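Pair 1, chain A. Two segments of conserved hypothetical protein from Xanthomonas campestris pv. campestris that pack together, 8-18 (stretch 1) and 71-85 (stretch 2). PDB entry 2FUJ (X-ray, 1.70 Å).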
# COMPACT_ATOMS: atom_id res chain seq x y z
N LYS A 8 -27.60 -0.29 17.65
CA LYS A 8 -27.13 -0.84 16.35
C LYS A 8 -25.80 -0.24 15.92
O LYS A 8 -24.80 -0.95 15.76
CB LYS A 8 -28.17 -0.58 15.25
CG LYS A 8 -28.90 -1.81 14.77
CD LYS A 8 -29.87 -1.48 13.65
CE LYS A 8 -29.15 -1.05 12.37
NZ LYS A 8 -28.29 -2.13 11.80
N ILE A 9 -25.79 1.08 15.76
CA ILE A 9 -24.60 1.82 15.33
C ILE A 9 -23.46 1.78 16.34
O ILE A 9 -23.66 2.01 17.54
CB ILE A 9 -24.93 3.29 15.03
CG1 ILE A 9 -26.23 3.39 14.21
CG2 ILE A 9 -23.80 3.93 14.26
CD1 ILE A 9 -26.27 2.67 12.84
N LEU A 10 -22.26 1.49 15.86
CA LEU A 10 -21.06 1.43 16.68
C LEU A 10 -20.28 2.72 16.47
O LEU A 10 -19.76 3.32 17.42
CB LEU A 10 -20.19 0.23 16.29
CG LEU A 10 -20.73 -1.15 16.68
CD1 LEU A 10 -19.86 -2.26 16.08
CD2 LEU A 10 -20.77 -1.24 18.20
N ALA A 11 -20.19 3.14 15.21
CA ALA A 11 -19.46 4.35 14.86
C ALA A 11 -19.70 4.81 13.42
O ALA A 11 -20.08 4.02 12.56
CB ALA A 11 -17.97 4.12 15.08
N ARG A 12 -19.48 6.09 13.18
CA ARG A 12 -19.61 6.70 11.87
C ARG A 12 -18.32 7.52 11.76
O ARG A 12 -18.24 8.66 12.23
CB ARG A 12 -20.87 7.59 11.82
CG ARG A 12 -22.13 6.82 12.20
CD ARG A 12 -23.42 7.62 12.05
NE ARG A 12 -23.75 7.88 10.65
CZ ARG A 12 -23.61 9.06 10.05
NH1 ARG A 12 -23.16 10.10 10.74
NH2 ARG A 12 -23.93 9.19 8.77
N VAL A 13 -17.31 6.91 11.14
CA VAL A 13 -15.98 7.49 11.01
C VAL A 13 -15.62 8.13 9.67
O VAL A 13 -15.61 7.46 8.64
CB VAL A 13 -14.91 6.41 11.32
CG1 VAL A 13 -13.51 7.03 11.32
CG2 VAL A 13 -15.20 5.75 12.65
N PRO A 14 -15.31 9.43 9.67
CA PRO A 14 -14.95 10.07 8.40
C PRO A 14 -13.51 9.67 8.08
O PRO A 14 -12.65 9.71 8.95
CB PRO A 14 -15.09 11.56 8.71
CG PRO A 14 -14.73 11.64 10.15
CD PRO A 14 -15.42 10.43 10.75
N ILE A 15 -13.27 9.28 6.84
CA ILE A 15 -11.94 8.86 6.41
C ILE A 15 -11.59 9.60 5.13
O ILE A 15 -12.39 9.65 4.20
CB ILE A 15 -11.90 7.34 6.11
CG1 ILE A 15 -12.21 6.54 7.38
CG2 ILE A 15 -10.53 6.95 5.56
CD1 ILE A 15 -12.30 5.02 7.21
N SER A 16 -10.40 10.18 5.09
CA SER A 16 -9.94 10.89 3.91
C SER A 16 -9.38 9.90 2.91
O SER A 16 -8.61 9.02 3.28
CB SER A 16 -8.83 11.87 4.27
OG SER A 16 -9.29 12.87 5.14
N VAL A 17 -9.77 10.04 1.65
CA VAL A 17 -9.25 9.17 0.61
C VAL A 17 -7.95 9.79 0.11
O VAL A 17 -7.81 11.02 0.11
CB VAL A 17 -10.24 9.04 -0.58
CG1 VAL A 17 -9.57 8.36 -1.77
CG2 VAL A 17 -11.45 8.24 -0.16
N ARG A 18 -7.00 8.96 -0.29
CA ARG A 18 -5.72 9.43 -0.79
C ARG A 18 -5.63 9.14 -2.28
O ARG A 18 -6.22 8.18 -2.77
CB ARG A 18 -4.56 8.74 -0.06
CG ARG A 18 -4.38 9.12 1.39
CD ARG A 18 -3.34 8.23 2.02
NE ARG A 18 -3.24 8.39 3.47
CZ ARG A 18 -2.49 7.62 4.25
NH1 ARG A 18 -1.78 6.63 3.73
NH2 ARG A 18 -2.45 7.83 5.56
N PRO A 71 -18.14 2.82 -7.99
CA PRO A 71 -16.76 3.29 -7.91
C PRO A 71 -16.55 4.56 -7.11
O PRO A 71 -17.36 5.49 -7.16
CB PRO A 71 -16.36 3.45 -9.38
CG PRO A 71 -17.64 3.86 -10.02
CD PRO A 71 -18.65 2.93 -9.37
N LEU A 72 -15.44 4.57 -6.38
CA LEU A 72 -15.05 5.70 -5.56
C LEU A 72 -13.83 6.34 -6.21
O LEU A 72 -12.90 5.64 -6.60
CB LEU A 72 -14.69 5.22 -4.15
CG LEU A 72 -13.93 6.18 -3.23
CD1 LEU A 72 -14.78 7.38 -2.86
CD2 LEU A 72 -13.51 5.43 -1.98
N VAL A 73 -13.84 7.65 -6.34
CA VAL A 73 -12.71 8.34 -6.94
C VAL A 73 -12.24 9.50 -6.08
O VAL A 73 -13.03 10.17 -5.41
CB VAL A 73 -13.05 8.87 -8.35
CG1 VAL A 73 -13.49 7.72 -9.23
CG2 VAL A 73 -14.15 9.92 -8.27
N TRP A 74 -10.93 9.72 -6.07
CA TRP A 74 -10.34 10.82 -5.33
C TRP A 74 -10.84 12.06 -6.07
O TRP A 74 -11.05 12.01 -7.29
CB TRP A 74 -8.82 10.69 -5.42
CG TRP A 74 -8.04 11.75 -4.72
CD1 TRP A 74 -7.53 11.70 -3.46
CD2 TRP A 74 -7.62 13.00 -5.27
NE1 TRP A 74 -6.81 12.84 -3.19
CE2 TRP A 74 -6.85 13.66 -4.29
CE3 TRP A 74 -7.82 13.64 -6.50
CZ2 TRP A 74 -6.28 14.92 -4.50
CZ3 TRP A 74 -7.25 14.89 -6.72
CH2 TRP A 74 -6.49 15.51 -5.72
N PRO A 75 -11.02 13.19 -5.37
CA PRO A 75 -10.81 13.46 -3.95
C PRO A 75 -12.04 13.33 -3.05
O PRO A 75 -12.15 14.05 -2.05
CB PRO A 75 -10.28 14.88 -3.96
CG PRO A 75 -11.17 15.50 -5.00
CD PRO A 75 -11.25 14.46 -6.10
N ASN A 76 -12.97 12.44 -3.37
CA ASN A 76 -14.15 12.30 -2.53
C ASN A 76 -13.90 11.49 -1.26
O ASN A 76 -13.71 10.27 -1.32
CB ASN A 76 -15.30 11.69 -3.35
CG ASN A 76 -15.63 12.52 -4.57
OD1 ASN A 76 -15.82 13.73 -4.47
ND2 ASN A 76 -15.69 11.88 -5.72
N ASP A 77 -13.88 12.17 -0.12
CA ASP A 77 -13.66 11.53 1.17
C ASP A 77 -14.93 10.78 1.57
O ASP A 77 -16.02 11.12 1.12
CB ASP A 77 -13.28 12.57 2.22
CG ASP A 77 -12.02 13.32 1.86
OD1 ASP A 77 -11.07 12.67 1.37
OD2 ASP A 77 -11.97 14.56 2.07
N ILE A 78 -14.78 9.78 2.42
CA ILE A 78 -15.89 8.92 2.81
C ILE A 78 -16.27 8.94 4.27
O ILE A 78 -15.59 9.52 5.10
CB ILE A 78 -15.56 7.47 2.46
CG1 ILE A 78 -14.27 7.07 3.20
CG2 ILE A 78 -15.37 7.33 0.96
CD1 ILE A 78 -12.93 7.50 2.61
N LEU A 79 -17.39 8.29 4.57
CA LEU A 79 -17.89 8.16 5.92
C LEU A 79 -18.12 6.68 6.14
O LEU A 79 -18.93 6.07 5.44
CB LEU A 79 -19.21 8.91 6.09
CG LEU A 79 -19.81 8.76 7.48
CD1 LEU A 79 -18.89 9.42 8.50
CD2 LEU A 79 -21.18 9.38 7.50
N VAL A 80 -17.39 6.09 7.08
CA VAL A 80 -17.56 4.67 7.33
C VAL A 80 -18.43 4.42 8.54
O VAL A 80 -18.07 4.73 9.67
CB VAL A 80 -16.21 3.97 7.52
CG1 VAL A 80 -16.41 2.47 7.64
CG2 VAL A 80 -15.31 4.27 6.35
N GLU A 81 -19.59 3.86 8.26
CA GLU A 81 -20.59 3.55 9.26
C GLU A 81 -20.46 2.09 9.66
O GLU A 81 -20.53 1.20 8.82
CB GLU A 81 -21.96 3.83 8.66
CG GLU A 81 -23.13 3.55 9.56
CD GLU A 81 -24.43 3.98 8.91
OE1 GLU A 81 -24.69 5.20 8.85
OE2 GLU A 81 -25.17 3.10 8.43
N LEU A 82 -20.26 1.85 10.95
CA LEU A 82 -20.13 0.50 11.48
C LEU A 82 -21.27 0.20 12.45
O LEU A 82 -21.65 1.05 13.25
CB LEU A 82 -18.80 0.36 12.23
CG LEU A 82 -17.53 0.62 11.43
CD1 LEU A 82 -16.32 0.43 12.33
CD2 LEU A 82 -17.46 -0.32 10.24
N PHE A 83 -21.83 -1.00 12.36
CA PHE A 83 -22.91 -1.38 13.27
C PHE A 83 -22.83 -2.87 13.58
O PHE A 83 -22.13 -3.62 12.90
CB PHE A 83 -24.27 -1.04 12.66
CG PHE A 83 -24.48 -1.58 11.28
CD1 PHE A 83 -23.87 -0.99 10.18
CD2 PHE A 83 -25.27 -2.71 11.07
CE1 PHE A 83 -24.04 -1.51 8.89
CE2 PHE A 83 -25.44 -3.23 9.79
CZ PHE A 83 -24.82 -2.63 8.70
N VAL A 84 -23.55 -3.30 14.61
CA VAL A 84 -23.55 -4.71 15.00
C VAL A 84 -24.59 -5.48 14.19
O VAL A 84 -25.79 -5.25 14.33
CB VAL A 84 -23.85 -4.88 16.50
CG1 VAL A 84 -23.85 -6.36 16.87
CG2 VAL A 84 -22.82 -4.13 17.32
N GLU A 85 -24.12 -6.37 13.34
CA GLU A 85 -25.00 -7.18 12.52
C GLU A 85 -25.34 -8.46 13.28
O GLU A 85 -26.49 -8.90 13.28
CB GLU A 85 -24.34 -7.55 11.20
CG GLU A 85 -25.25 -8.33 10.26
CD GLU A 85 -24.53 -8.83 9.03
OE1 GLU A 85 -23.93 -8.00 8.30
OE2 GLU A 85 -24.55 -10.06 8.79
O HOH W 1 -9.57 14.94 3.19

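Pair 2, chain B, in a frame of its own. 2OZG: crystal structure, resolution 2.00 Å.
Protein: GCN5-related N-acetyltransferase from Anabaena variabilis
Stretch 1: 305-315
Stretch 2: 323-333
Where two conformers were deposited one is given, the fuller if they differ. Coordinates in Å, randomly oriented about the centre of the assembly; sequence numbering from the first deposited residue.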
# COMPACT_ATOMS: atom_id res chain seq x y z
N GLY B 305 49.29 -8.99 19.59
CA GLY B 305 50.13 -7.85 19.30
C GLY B 305 49.87 -6.70 20.24
O GLY B 305 50.55 -5.69 20.17
N VAL B 306 48.87 -6.84 21.10
CA VAL B 306 48.52 -5.81 22.06
C VAL B 306 49.17 -6.10 23.42
O VAL B 306 49.10 -7.21 23.96
CB VAL B 306 47.00 -5.69 22.19
CG1 VAL B 306 46.63 -4.69 23.27
CG2 VAL B 306 46.36 -5.31 20.81
N GLU B 307 49.87 -5.11 23.97
CA GLU B 307 50.40 -5.26 25.31
C GLU B 307 50.05 -3.95 25.99
O GLU B 307 50.63 -2.90 25.68
CB GLU B 307 51.90 -5.55 25.31
CG GLU B 307 52.44 -5.87 26.69
CD GLU B 307 53.92 -6.30 26.67
OE1 GLU B 307 54.39 -6.79 25.62
OE2 GLU B 307 54.60 -6.13 27.70
N ALA B 308 49.08 -4.00 26.91
CA ALA B 308 48.62 -2.78 27.55
C ALA B 308 47.98 -3.05 28.87
O ALA B 308 47.39 -4.10 29.08
CB ALA B 308 47.62 -2.09 26.68
N GLU B 309 48.06 -2.05 29.74
CA GLU B 309 47.43 -2.07 31.02
C GLU B 309 46.38 -0.94 31.04
O GLU B 309 46.73 0.24 30.91
CB GLU B 309 48.49 -1.84 32.05
CG GLU B 309 48.17 -2.22 33.41
CD GLU B 309 49.39 -2.04 34.30
OE1 GLU B 309 49.58 -0.91 34.80
OE2 GLU B 309 50.13 -3.03 34.52
N LEU B 310 45.12 -1.27 31.18
CA LEU B 310 44.08 -0.26 31.22
C LEU B 310 43.52 -0.15 32.63
O LEU B 310 43.06 -1.14 33.19
CB LEU B 310 42.96 -0.59 30.18
CG LEU B 310 41.82 0.43 30.04
CD1 LEU B 310 42.32 1.83 29.72
CD2 LEU B 310 40.87 -0.03 28.99
N HIS B 311 43.55 1.05 33.20
CA HIS B 311 43.09 1.28 34.59
C HIS B 311 41.66 1.80 34.58
O HIS B 311 41.39 2.97 34.32
CB HIS B 311 44.04 2.22 35.35
CG HIS B 311 45.39 1.65 35.64
ND1 HIS B 311 46.05 1.88 36.83
CD2 HIS B 311 46.19 0.84 34.92
CE1 HIS B 311 47.22 1.26 36.80
NE2 HIS B 311 47.32 0.61 35.66
N LEU B 312 40.74 0.91 34.90
CA LEU B 312 39.29 1.17 34.82
C LEU B 312 38.71 1.57 36.15
O LEU B 312 39.23 1.19 37.23
CB LEU B 312 38.57 -0.13 34.46
CG LEU B 312 38.88 -0.85 33.13
CD1 LEU B 312 38.44 -2.32 33.16
CD2 LEU B 312 38.15 -0.11 32.02
N GLU B 313 37.63 2.33 36.07
CA GLU B 313 36.84 2.70 37.23
C GLU B 313 35.40 2.46 36.88
O GLU B 313 34.81 3.15 36.07
CB GLU B 313 37.07 4.14 37.65
CG GLU B 313 36.54 4.40 39.06
CD GLU B 313 37.04 5.70 39.59
OE1 GLU B 313 36.86 6.72 38.91
OE2 GLU B 313 37.65 5.68 40.68
N VAL B 314 34.81 1.46 37.52
CA VAL B 314 33.47 1.05 37.15
C VAL B 314 32.42 1.33 38.23
O VAL B 314 32.69 1.15 39.41
CB VAL B 314 33.45 -0.48 36.85
CG1 VAL B 314 32.07 -0.94 36.31
CG2 VAL B 314 34.56 -0.86 35.90
N GLN B 315 31.25 1.81 37.80
CA GLN B 315 30.11 1.98 38.69
C GLN B 315 29.15 0.83 38.42
O GLN B 315 28.94 0.47 37.27
CB GLN B 315 29.36 3.31 38.49
CG GLN B 315 28.10 3.39 39.37
CD GLN B 315 27.34 4.72 39.35
OE1 GLN B 315 27.92 5.80 39.16
NE2 GLN B 315 26.03 4.64 39.59
N GLN B 323 31.73 -2.66 41.43
CA GLN B 323 31.86 -1.23 41.64
C GLN B 323 33.25 -0.97 42.13
O GLN B 323 33.57 -1.42 43.20
CB GLN B 323 30.87 -0.81 42.74
CG GLN B 323 30.99 0.59 43.28
CD GLN B 323 30.44 1.64 42.38
OE1 GLN B 323 29.27 1.60 41.94
NE2 GLN B 323 31.27 2.64 42.12
N GLY B 324 34.09 -0.26 41.39
CA GLY B 324 35.43 0.04 41.91
C GLY B 324 36.47 0.16 40.83
O GLY B 324 36.14 0.26 39.64
N LYS B 325 37.74 0.09 41.23
CA LYS B 325 38.83 0.24 40.28
C LYS B 325 39.45 -1.12 39.98
O LYS B 325 39.62 -1.91 40.87
CB LYS B 325 39.88 1.18 40.81
CG LYS B 325 39.42 2.64 40.98
CD LYS B 325 40.53 3.35 41.75
CE LYS B 325 40.40 4.84 41.75
NZ LYS B 325 41.60 5.44 42.46
N PHE B 326 39.73 -1.36 38.71
CA PHE B 326 40.28 -2.60 38.21
C PHE B 326 41.39 -2.25 37.19
O PHE B 326 41.27 -1.29 36.38
CB PHE B 326 39.19 -3.45 37.48
CG PHE B 326 38.00 -3.78 38.34
CD1 PHE B 326 36.90 -2.92 38.40
CD2 PHE B 326 37.97 -4.96 39.09
CE1 PHE B 326 35.80 -3.20 39.23
CE2 PHE B 326 36.87 -5.25 39.92
CZ PHE B 326 35.79 -4.37 39.99
N ILE B 327 42.47 -3.01 37.24
CA ILE B 327 43.50 -2.93 36.22
C ILE B 327 43.33 -4.14 35.30
O ILE B 327 43.40 -5.28 35.74
CB ILE B 327 44.91 -2.95 36.79
CG1 ILE B 327 45.05 -1.85 37.85
CG2 ILE B 327 45.90 -2.84 35.66
CD1 ILE B 327 46.38 -1.87 38.65
N LEU B 328 43.07 -3.87 34.03
CA LEU B 328 43.04 -4.89 32.99
C LEU B 328 44.41 -4.91 32.32
O LEU B 328 44.79 -3.92 31.67
CB LEU B 328 42.02 -4.49 31.93
CG LEU B 328 41.87 -5.37 30.73
CD1 LEU B 328 41.51 -6.79 31.13
CD2 LEU B 328 40.84 -4.74 29.81
N SER B 329 45.16 -6.00 32.45
CA SER B 329 46.49 -6.10 31.81
C SER B 329 46.37 -7.12 30.72
O SER B 329 46.04 -8.28 30.98
CB SER B 329 47.61 -6.56 32.78
OG SER B 329 47.68 -5.66 33.86
N VAL B 330 46.63 -6.69 29.49
CA VAL B 330 46.51 -7.56 28.31
C VAL B 330 47.88 -7.82 27.65
O VAL B 330 48.70 -6.91 27.45
CB VAL B 330 45.49 -6.97 27.28
CG1 VAL B 330 45.35 -7.85 26.04
CG2 VAL B 330 44.11 -6.80 27.92
N ALA B 331 48.14 -9.07 27.33
CA ALA B 331 49.37 -9.45 26.62
C ALA B 331 49.13 -10.84 26.07
O ALA B 331 48.38 -11.63 26.66
CB ALA B 331 50.52 -9.44 27.51
N ASN B 332 49.70 -11.09 24.90
CA ASN B 332 49.65 -12.39 24.26
C ASN B 332 48.27 -12.92 24.10
O ASN B 332 48.04 -14.12 24.20
CB ASN B 332 50.48 -13.39 25.06
CG ASN B 332 51.87 -12.90 25.30
OD1 ASN B 332 52.21 -12.62 26.44
ND2 ASN B 332 52.64 -12.71 24.25
N GLY B 333 47.35 -12.02 23.82
CA GLY B 333 45.94 -12.41 23.57
C GLY B 333 45.11 -12.75 24.80
O GLY B 333 43.93 -13.10 24.69
O HOH W 2 51.22 -9.30 23.57
O HOH W 3 47.53 -9.33 23.19

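Two antiparallel strands can keep one backbone geometry while their side chains settle the packing in different ways, and these two pairs illustrate it. Fourteen central residues superpose with an RMSD of 0.5 Å, and the strand directions differ by 169° in pair 1 and 163° in pair 2. The shared ladder runs through hydrogen-bonded couples that match one to one: Ala A11 with Leu A82 corresponds to Ala B308 with Val B330, Val A13 with Val A80 to Leu B310 with Leu B328, and Ile A15 with Ile A78 to Leu B312 with Phe B326. The first couple shows how closely the bonding is kept: Leu A82 N donates to Ala A11 O at 2.7 Å, and Val B330 N donates to Ala B308 O at 2.7 Å.

On the face carrying these couples both pairs are apolar, but the bulk is distributed differently. In pair 1, Ile A15 CD1 reaches Val A80 CG2 at 3.2 Å. In pair 2 the matching positions hold Leu B312 and Leu B328, where Leu B312 CD1 lies 4.4 Å from Leu B328 CB. Ile A78 gives way to Phe B326, whose CD1 lies 4.0 Å from Val B314 CG2; at the position matched to that valine, Val A17 CG2 approaches Ile A78 CD1 at 3.2 Å.

The other face shows greater chemical change. Arg A12 and Glu A81 form a salt bridge with a weak hydrogen bond, NE to OE1 at 3.4 Å, while Leu A79 CD2 lies over one face of the guanidinium. The equivalent positions in pair 2 are Glu B309, Ser B329 and Ile B327. Here Glu B309 turns to its own strand, its OE1 accepting a hydrogen bond from His B311 NE2 at 2.9 Å. The imidazole in turn is covered by Ile B327, whose CG1 sits 3.9 Å from the centroid of the His B311 ring, almost on the ring normal. Thus Leu A79 and Ile B327, at one matched position, each cover a flat polar group, but those groups come from different positions. Pro A14, which matches His B311, offers only its ring, with CD 4.3 Å from Leu A79 CD1.

The ends diverge. A bulge in pair 1 lets Leu A82 O accept from both Leu A10 N (2.7 Å) and Ala A11 N (3.2 Å). At the other end, Asp A77 OD1 accepts from Val A17 N at 2.9 Å, whereas Val B314 N donates to the backbone, reaching Gly B324 O at 2.8 Å. The same ladder thus accommodates different chemistry on each face.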